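Local coordinates for glyoxalase-related enzyme, AraC type (Clostridium phytofermentans, PDB 3BT3), which is of unknown function but belongs to the glyoxalase-like VOC superfamily and probably takes part in transcription regulation, at residues Y27-K30 against K34-K37; E40-W45 against N111-I116; C129-T134 against L139-S144. All blocks are in the same frame, centred on the assembly; numbering follows the deposited sequence.

Contact 1 (Y27-K30 against K34-K37)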
# COMPACT_ATOMS: atom_id res chain seq x y z
N TYR A 27 -4.00 -5.38 -2.70
CA TYR A 27 -3.46 -6.61 -3.30
C TYR A 27 -4.60 -7.35 -4.02
O TYR A 27 -5.65 -7.60 -3.43
CB TYR A 27 -2.88 -7.46 -2.17
CG TYR A 27 -2.16 -8.71 -2.59
CD1 TYR A 27 -0.78 -8.83 -2.42
CD2 TYR A 27 -2.86 -9.79 -3.12
CE1 TYR A 27 -0.12 -10.01 -2.76
CE2 TYR A 27 -2.22 -10.96 -3.46
CZ TYR A 27 -0.85 -11.07 -3.28
OH TYR A 27 -0.22 -12.24 -3.61
N PHE A 28 -4.40 -7.72 -5.27
CA PHE A 28 -5.46 -8.41 -6.00
C PHE A 28 -5.22 -9.90 -6.17
O PHE A 28 -4.11 -10.33 -6.40
CB PHE A 28 -5.67 -7.72 -7.35
CG PHE A 28 -6.14 -6.31 -7.22
CD1 PHE A 28 -7.49 -6.02 -7.03
CD2 PHE A 28 -5.22 -5.26 -7.18
CE1 PHE A 28 -7.91 -4.71 -6.78
CE2 PHE A 28 -5.63 -3.96 -6.93
CZ PHE A 28 -6.98 -3.68 -6.73
N THR A 29 -6.29 -10.68 -6.05
CA THR A 29 -6.17 -12.13 -6.19
C THR A 29 -7.40 -12.80 -6.78
O THR A 29 -8.53 -12.39 -6.52
CB THR A 29 -5.87 -12.80 -4.81
OG1 THR A 29 -5.92 -14.23 -4.94
CG2 THR A 29 -6.89 -12.37 -3.78
N LYS A 30 -7.17 -13.84 -7.58
CA LYS A 30 -8.24 -14.62 -8.21
C LYS A 30 -8.80 -15.69 -7.27
O LYS A 30 -9.89 -16.19 -7.48
CB LYS A 30 -7.74 -15.28 -9.50
CG LYS A 30 -7.38 -14.30 -10.61
CD LYS A 30 -8.56 -13.38 -10.95
CE LYS A 30 -9.74 -14.15 -11.54
NZ LYS A 30 -9.41 -14.81 -12.84
N LYS A 34 -6.51 -19.21 -1.10
CA LYS A 34 -5.15 -19.70 -1.35
C LYS A 34 -4.11 -18.63 -1.00
O LYS A 34 -3.05 -18.95 -0.46
CB LYS A 34 -4.99 -20.13 -2.82
CG LYS A 34 -3.58 -20.60 -3.18
CD LYS A 34 -3.50 -21.25 -4.56
CE LYS A 34 -3.52 -20.22 -5.68
NZ LYS A 34 -2.29 -19.38 -5.72
N THR A 35 -4.43 -17.37 -1.29
CA THR A 35 -3.54 -16.25 -1.00
C THR A 35 -3.36 -16.09 0.50
O THR A 35 -2.25 -15.91 0.99
CB THR A 35 -4.10 -14.94 -1.57
OG1 THR A 35 -4.11 -15.03 -3.00
CG2 THR A 35 -3.25 -13.75 -1.14
N VAL A 36 -4.47 -16.18 1.23
CA VAL A 36 -4.45 -16.06 2.68
C VAL A 36 -3.67 -17.22 3.32
O VAL A 36 -2.97 -17.02 4.32
CB VAL A 36 -5.89 -16.03 3.23
CG1 VAL A 36 -5.89 -16.32 4.71
CG2 VAL A 36 -6.51 -14.68 2.97
N LYS A 37 -3.80 -18.42 2.77
CA LYS A 37 -3.11 -19.58 3.32
C LYS A 37 -1.62 -19.41 3.12
O LYS A 37 -0.81 -19.82 3.96
CB LYS A 37 -3.59 -20.87 2.65
CG LYS A 37 -4.86 -21.43 3.27
CD LYS A 37 -5.44 -22.58 2.45
CE LYS A 37 -6.56 -23.32 3.19
NZ LYS A 37 -7.71 -22.43 3.57
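Thr29, on strand 26-29, and Thr35, on helix 32-41, meet through their hydroxyls: OG1 of Thr29 donates a hydrogen bond of 2.8 Å to OG1 of Thr35. The two side chains run past each other in opposite directions, and Thr29 CB also lies 3.4 Å from Thr35 OG1. Two residues back, on the same side of the strand, at Tyr27, the contact turns apolar. The methyl CG2 of Thr35, placed opposite its backbone N while OG1 sits beside that N (chi1 -65°), comes obliquely against the Tyr27 ring, 3.8 Å from CE2. One threonine thus serves both partners, its hydroxyl for Thr29 and its methyl for the tyrosine.

This packed part is buried. Toward solvent the contact is open: Lys30 and Lys34 are exposed and add nothing across it, Lys34 turning its NZ to Thr134 OG1. Phe28 points away from the helix and packs on Val92 of the second subunit.

Strand 26-29 and helix 32-41 open a beta-alpha-beta-beta-beta module of the VOC fold. Thr35 OG1 and Tyr27 OH both hydrogen-bond to Asp135 OD1, while Thr29 OG1 also accepts from Asp31 N at the turn into the helix. The buried hydroxyls therefore satisfy one another in a connected network ending on a carboxylate, whose negative charge probably orients their protons.

Contact 2 (E40-W45 against N111-I116)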
# COMPACT_ATOMS: atom_id res chain seq x y z
N GLU A 40 -0.19 -17.05 5.55
CA GLU A 40 -0.15 -17.71 6.85
C GLU A 40 0.97 -18.75 6.95
O GLU A 40 1.78 -18.72 7.88
CB GLU A 40 -1.50 -18.39 7.15
CG GLU A 40 -2.62 -17.44 7.61
CD GLU A 40 -4.00 -18.12 7.73
OE1 GLU A 40 -4.95 -17.48 8.25
OE2 GLU A 40 -4.14 -19.28 7.29
N GLU A 41 1.02 -19.65 5.98
CA GLU A 41 2.02 -20.71 5.99
C GLU A 41 3.45 -20.32 5.70
O GLU A 41 4.37 -20.91 6.26
CB GLU A 41 1.61 -21.82 5.02
CG GLU A 41 0.31 -22.51 5.38
CD GLU A 41 -0.14 -23.49 4.31
OE1 GLU A 41 0.70 -24.33 3.89
OE2 GLU A 41 -1.31 -23.41 3.88
N ILE A 42 3.66 -19.33 4.84
CA ILE A 42 5.00 -18.94 4.49
C ILE A 42 5.56 -17.74 5.25
O ILE A 42 6.70 -17.78 5.71
CB ILE A 42 5.12 -18.66 2.99
CG1 ILE A 42 4.56 -19.85 2.19
CG2 ILE A 42 6.56 -18.38 2.63
CD1 ILE A 42 5.04 -21.21 2.67
N LEU A 43 4.77 -16.68 5.37
CA LEU A 43 5.26 -15.50 6.07
C LEU A 43 4.87 -15.45 7.54
O LEU A 43 5.35 -14.60 8.28
CB LEU A 43 4.76 -14.23 5.38
CG LEU A 43 5.30 -13.95 3.98
CD1 LEU A 43 4.87 -12.54 3.56
CD2 LEU A 43 6.83 -14.07 3.96
N GLY A 44 4.00 -16.37 7.96
CA GLY A 44 3.58 -16.38 9.35
C GLY A 44 2.62 -15.26 9.72
O GLY A 44 2.55 -14.85 10.87
N TRP A 45 1.89 -14.75 8.73
CA TRP A 45 0.92 -13.69 8.96
C TRP A 45 -0.46 -14.27 9.30
O TRP A 45 -0.64 -15.49 9.35
CB TRP A 45 0.79 -12.82 7.71
CG TRP A 45 1.96 -11.93 7.46
CD1 TRP A 45 3.27 -12.18 7.75
CD2 TRP A 45 1.93 -10.66 6.78
NE1 TRP A 45 4.06 -11.15 7.30
CE2 TRP A 45 3.26 -10.21 6.70
CE3 TRP A 45 0.91 -9.87 6.24
CZ2 TRP A 45 3.60 -9.00 6.10
CZ3 TRP A 45 1.25 -8.67 5.64
CH2 TRP A 45 2.59 -8.24 5.57
N ASN A 111 9.82 -22.89 5.81
CA ASN A 111 8.46 -23.30 5.51
C ASN A 111 8.26 -23.83 4.10
O ASN A 111 7.13 -23.97 3.63
CB ASN A 111 7.48 -22.17 5.81
CG ASN A 111 7.19 -22.05 7.30
OD1 ASN A 111 6.73 -23.01 7.92
ND2 ASN A 111 7.46 -20.88 7.87
N GLY A 112 9.37 -24.12 3.42
CA GLY A 112 9.30 -24.70 2.09
C GLY A 112 9.18 -23.82 0.87
O GLY A 112 9.12 -24.34 -0.24
N TRP A 113 9.15 -22.51 1.06
CA TRP A 113 9.04 -21.63 -0.09
C TRP A 113 10.46 -21.31 -0.60
O TRP A 113 11.30 -20.81 0.15
CB TRP A 113 8.30 -20.36 0.31
CG TRP A 113 7.87 -19.54 -0.85
CD1 TRP A 113 8.43 -18.38 -1.28
CD2 TRP A 113 6.80 -19.83 -1.74
NE1 TRP A 113 7.77 -17.92 -2.39
CE2 TRP A 113 6.76 -18.80 -2.70
CE3 TRP A 113 5.86 -20.87 -1.83
CZ2 TRP A 113 5.82 -18.76 -3.73
CZ3 TRP A 113 4.92 -20.84 -2.86
CH2 TRP A 113 4.91 -19.79 -3.80
N ASP A 114 10.72 -21.62 -1.87
CA ASP A 114 12.03 -21.38 -2.45
C ASP A 114 12.16 -20.16 -3.34
O ASP A 114 13.26 -19.81 -3.74
CB ASP A 114 12.51 -22.61 -3.23
CG ASP A 114 13.16 -23.64 -2.33
OD1 ASP A 114 13.97 -23.23 -1.46
OD2 ASP A 114 12.88 -24.86 -2.48
N GLN A 115 11.03 -19.52 -3.64
CA GLN A 115 11.05 -18.33 -4.48
C GLN A 115 11.24 -17.08 -3.63
O GLN A 115 10.35 -16.23 -3.51
CB GLN A 115 9.75 -18.23 -5.28
CG GLN A 115 9.45 -19.45 -6.12
CD GLN A 115 8.18 -19.28 -6.92
OE1 GLN A 115 8.12 -18.45 -7.84
NE2 GLN A 115 7.14 -20.04 -6.58
N ILE A 116 12.43 -16.99 -3.04
CA ILE A 116 12.84 -15.87 -2.20
C ILE A 116 14.29 -15.61 -2.62
O ILE A 116 15.11 -16.52 -2.62
CB ILE A 116 12.80 -16.26 -0.70
CG1 ILE A 116 13.65 -15.31 0.14
CG2 ILE A 116 13.33 -17.67 -0.51
CD1 ILE A 116 13.17 -13.89 0.15
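Ile42 and Asn111 bring the two backbones closest, with their CA atoms 5.7 Å apart. Segment 40-45 runs from helix 32-41 into a loop, with Gly44 at a positive phi of 74°; 111-116 opens at Asn111, the first residue to depart from helix 101-110. Gly112 then takes up backbone angles suited to a residue without a side chain, and the chain turns toward an inverse gamma turn centred on Gln115.

Ile42 carries much of the contact, through two branches. Its CG2, opposite the backbone N, reaches Trp113 CB at 3.5 Å and meets the start of the indole obliquely, the two side chains crossing at about a right angle. Its other branch ends in CD1, which lies 3.6 Å from the carbonyl O of Asn111 and 4.1 Å from Asn111 CB. Alongside, the amide of Asn111 lies against the carbonyl of Glu41, CG being 3.2 Å from Glu41 O; ND2 is near the same oxygen, but its angle is too poor for a hydrogen bond.

The far end of the indole leads away from Ile42. Gln115 CG covers part of one ring face, Trp38 meets the ring edge-to-face, and NE1 makes weak hydrogen bonds to Gln115 O and Thr132 O. Val108 touches both Ile42 and Trp113 from helix 101-110. With no hydrogen bond between the segments, apolar fit and polar groups merely lying near one another join the exit of helix 32-41, from one VOC module, to the loop after helix 101-110 of the other.

Contact 3 (C129-T134 against L139-S144)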
# COMPACT_ATOMS: atom_id res chain seq x y z
N CYS A 129 15.69 -8.27 0.31
CA CYS A 129 15.43 -9.51 -0.40
C CYS A 129 13.97 -9.41 -0.81
O CYS A 129 13.17 -8.79 -0.12
CB CYS A 129 15.66 -10.74 0.48
SG CYS A 129 14.41 -11.04 1.74
N SER A 130 13.64 -10.00 -1.95
CA SER A 130 12.27 -9.96 -2.41
C SER A 130 11.70 -11.38 -2.46
O SER A 130 12.42 -12.35 -2.65
CB SER A 130 12.17 -9.26 -3.77
OG SER A 130 13.05 -9.82 -4.71
N ILE A 131 10.39 -11.48 -2.25
CA ILE A 131 9.71 -12.76 -2.25
C ILE A 131 8.63 -12.72 -3.31
O ILE A 131 7.99 -11.70 -3.50
CB ILE A 131 9.05 -13.02 -0.88
CG1 ILE A 131 10.10 -12.88 0.22
CG2 ILE A 131 8.41 -14.41 -0.84
CD1 ILE A 131 9.57 -13.12 1.62
N THR A 132 8.45 -13.84 -4.00
CA THR A 132 7.41 -13.95 -5.01
C THR A 132 6.27 -14.67 -4.30
O THR A 132 6.49 -15.72 -3.70
CB THR A 132 7.88 -14.79 -6.19
OG1 THR A 132 9.04 -14.19 -6.78
CG2 THR A 132 6.77 -14.89 -7.24
N THR A 133 5.06 -14.12 -4.35
CA THR A 133 3.92 -14.74 -3.68
C THR A 133 3.33 -15.86 -4.52
O THR A 133 3.74 -16.06 -5.66
CB THR A 133 2.79 -13.74 -3.39
OG1 THR A 133 2.17 -13.32 -4.62
CG2 THR A 133 3.34 -12.54 -2.66
N THR A 134 2.36 -16.56 -3.94
CA THR A 134 1.69 -17.66 -4.63
C THR A 134 0.92 -17.12 -5.82
O THR A 134 0.53 -17.88 -6.70
CB THR A 134 0.69 -18.41 -3.70
OG1 THR A 134 0.19 -19.57 -4.36
CG2 THR A 134 -0.49 -17.51 -3.35
N LEU A 139 7.21 -9.03 -3.39
CA LEU A 139 7.18 -8.30 -2.13
C LEU A 139 8.62 -8.01 -1.76
O LEU A 139 9.45 -8.93 -1.65
CB LEU A 139 6.54 -9.13 -1.02
CG LEU A 139 5.08 -9.52 -1.17
CD1 LEU A 139 4.62 -10.21 0.10
CD2 LEU A 139 4.24 -8.28 -1.45
N ARG A 140 8.93 -6.73 -1.56
CA ARG A 140 10.27 -6.33 -1.18
C ARG A 140 10.36 -6.09 0.32
O ARG A 140 9.53 -5.41 0.91
CB ARG A 140 10.68 -5.07 -1.95
CG ARG A 140 10.79 -5.28 -3.46
CD ARG A 140 11.17 -4.00 -4.19
NE ARG A 140 12.43 -3.46 -3.69
CZ ARG A 140 12.94 -2.29 -4.07
NH1 ARG A 140 12.30 -1.53 -4.95
NH2 ARG A 140 14.08 -1.87 -3.55
N PHE A 141 11.37 -6.68 0.94
CA PHE A 141 11.58 -6.53 2.37
C PHE A 141 12.96 -5.91 2.58
O PHE A 141 13.93 -6.31 1.92
CB PHE A 141 11.51 -7.89 3.06
CG PHE A 141 10.13 -8.51 3.04
CD1 PHE A 141 9.20 -8.20 4.03
CD2 PHE A 141 9.76 -9.39 2.03
CE1 PHE A 141 7.93 -8.76 4.02
CE2 PHE A 141 8.48 -9.96 2.01
CZ PHE A 141 7.57 -9.64 3.01
N PHE A 142 13.06 -4.93 3.46
CA PHE A 142 14.36 -4.32 3.70
C PHE A 142 14.55 -3.95 5.15
O PHE A 142 13.59 -3.75 5.89
CB PHE A 142 14.57 -3.09 2.79
CG PHE A 142 13.71 -1.91 3.15
CD1 PHE A 142 14.13 -1.01 4.13
CD2 PHE A 142 12.48 -1.71 2.54
CE1 PHE A 142 13.33 0.08 4.49
CE2 PHE A 142 11.67 -0.63 2.88
CZ PHE A 142 12.10 0.26 3.86
N GLU A 143 15.82 -3.88 5.54
CA GLU A 143 16.20 -3.51 6.90
C GLU A 143 17.43 -2.62 6.76
O GLU A 143 18.43 -3.02 6.15
CB GLU A 143 16.53 -4.74 7.74
CG GLU A 143 16.80 -4.42 9.19
CD GLU A 143 17.01 -5.67 10.05
OE1 GLU A 143 17.02 -5.53 11.29
OE2 GLU A 143 17.16 -6.78 9.49
N SER A 144 17.34 -1.41 7.30
CA SER A 144 18.45 -0.48 7.21
C SER A 144 19.64 -0.93 8.06
O SER A 144 19.48 -1.64 9.05
CB SER A 144 17.99 0.91 7.64
OG SER A 144 17.32 0.84 8.89
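Cys129 and Phe141 form an antiparallel hydrogen-bonded pair, joined in both directions: Cys129 N to Phe141 O at 3.1 Å and Phe141 N to Cys129 O at 3.0 Å. Ile131 and Leu139 repeat the pattern, with Ile131 N to Leu139 O and Leu139 N to Ile131 O both 2.8 Å, the latter fairly straight (163° at the hydrogen). The non-hydrogen-bonded pair Ser130-Arg140 lies between them, and Ser130 CA makes a CA-H...O contact with Leu139 O.

Apolar contacts gather on the face that carries Cys129, Ile131, Leu139 and Phe141. Ile131 has CG1 beside its backbone N (chi1 -54°) and CD1 extended beyond it, which brings CD1 obliquely to the Phe141 ring, 3.4 Å from CE2. Beyond the paired strand, Thr133 CG2 packs at 3.8 Å on both CG and CD1 of Leu139, the side chains crossing near a right angle; its OG1 is hydrogen-bonded to Tyr27 OH.

Polar groups mark the other face. Ser130 CB and Arg140 CG lie 4.2 Å apart, and the guanidinium of Arg140 forms a salt bridge with Glu128.

The hairpin occupies the middle of a mixed sheet between strands 120-122 and 92-99, whose 1-4-3-2 order, with helix 101-110 after the first strand, matches the beta-alpha-beta-beta-beta module of the VOC fold. That helix covers the apolar face, where Ile101 and Leu104 touch Phe141, while Trp38 of helix 32-41 lies against Ile131 and Thr133.

From the N terminus, contact 1 closes the short connection from strand 26-29 into helix 32-41. Contact 2 takes up the chain at the end of that helix and closes a long loop of 65 residues, bringing the exit of helix 32-41 to the segment after helix 101-110. Contact 3 then closes the short loop of the last hairpin. The three follow in series, none enclosing or crossing another. Contact 3 nonetheless touches both others: the loop after strand 126-132 reaches contact 1 through threonine hydroxyls, and Ile116 packs on Ile131 while Gln115 pairs with Thr132. Helix 32-41, from the module of the first sheet, is thereby tied to the second sheet.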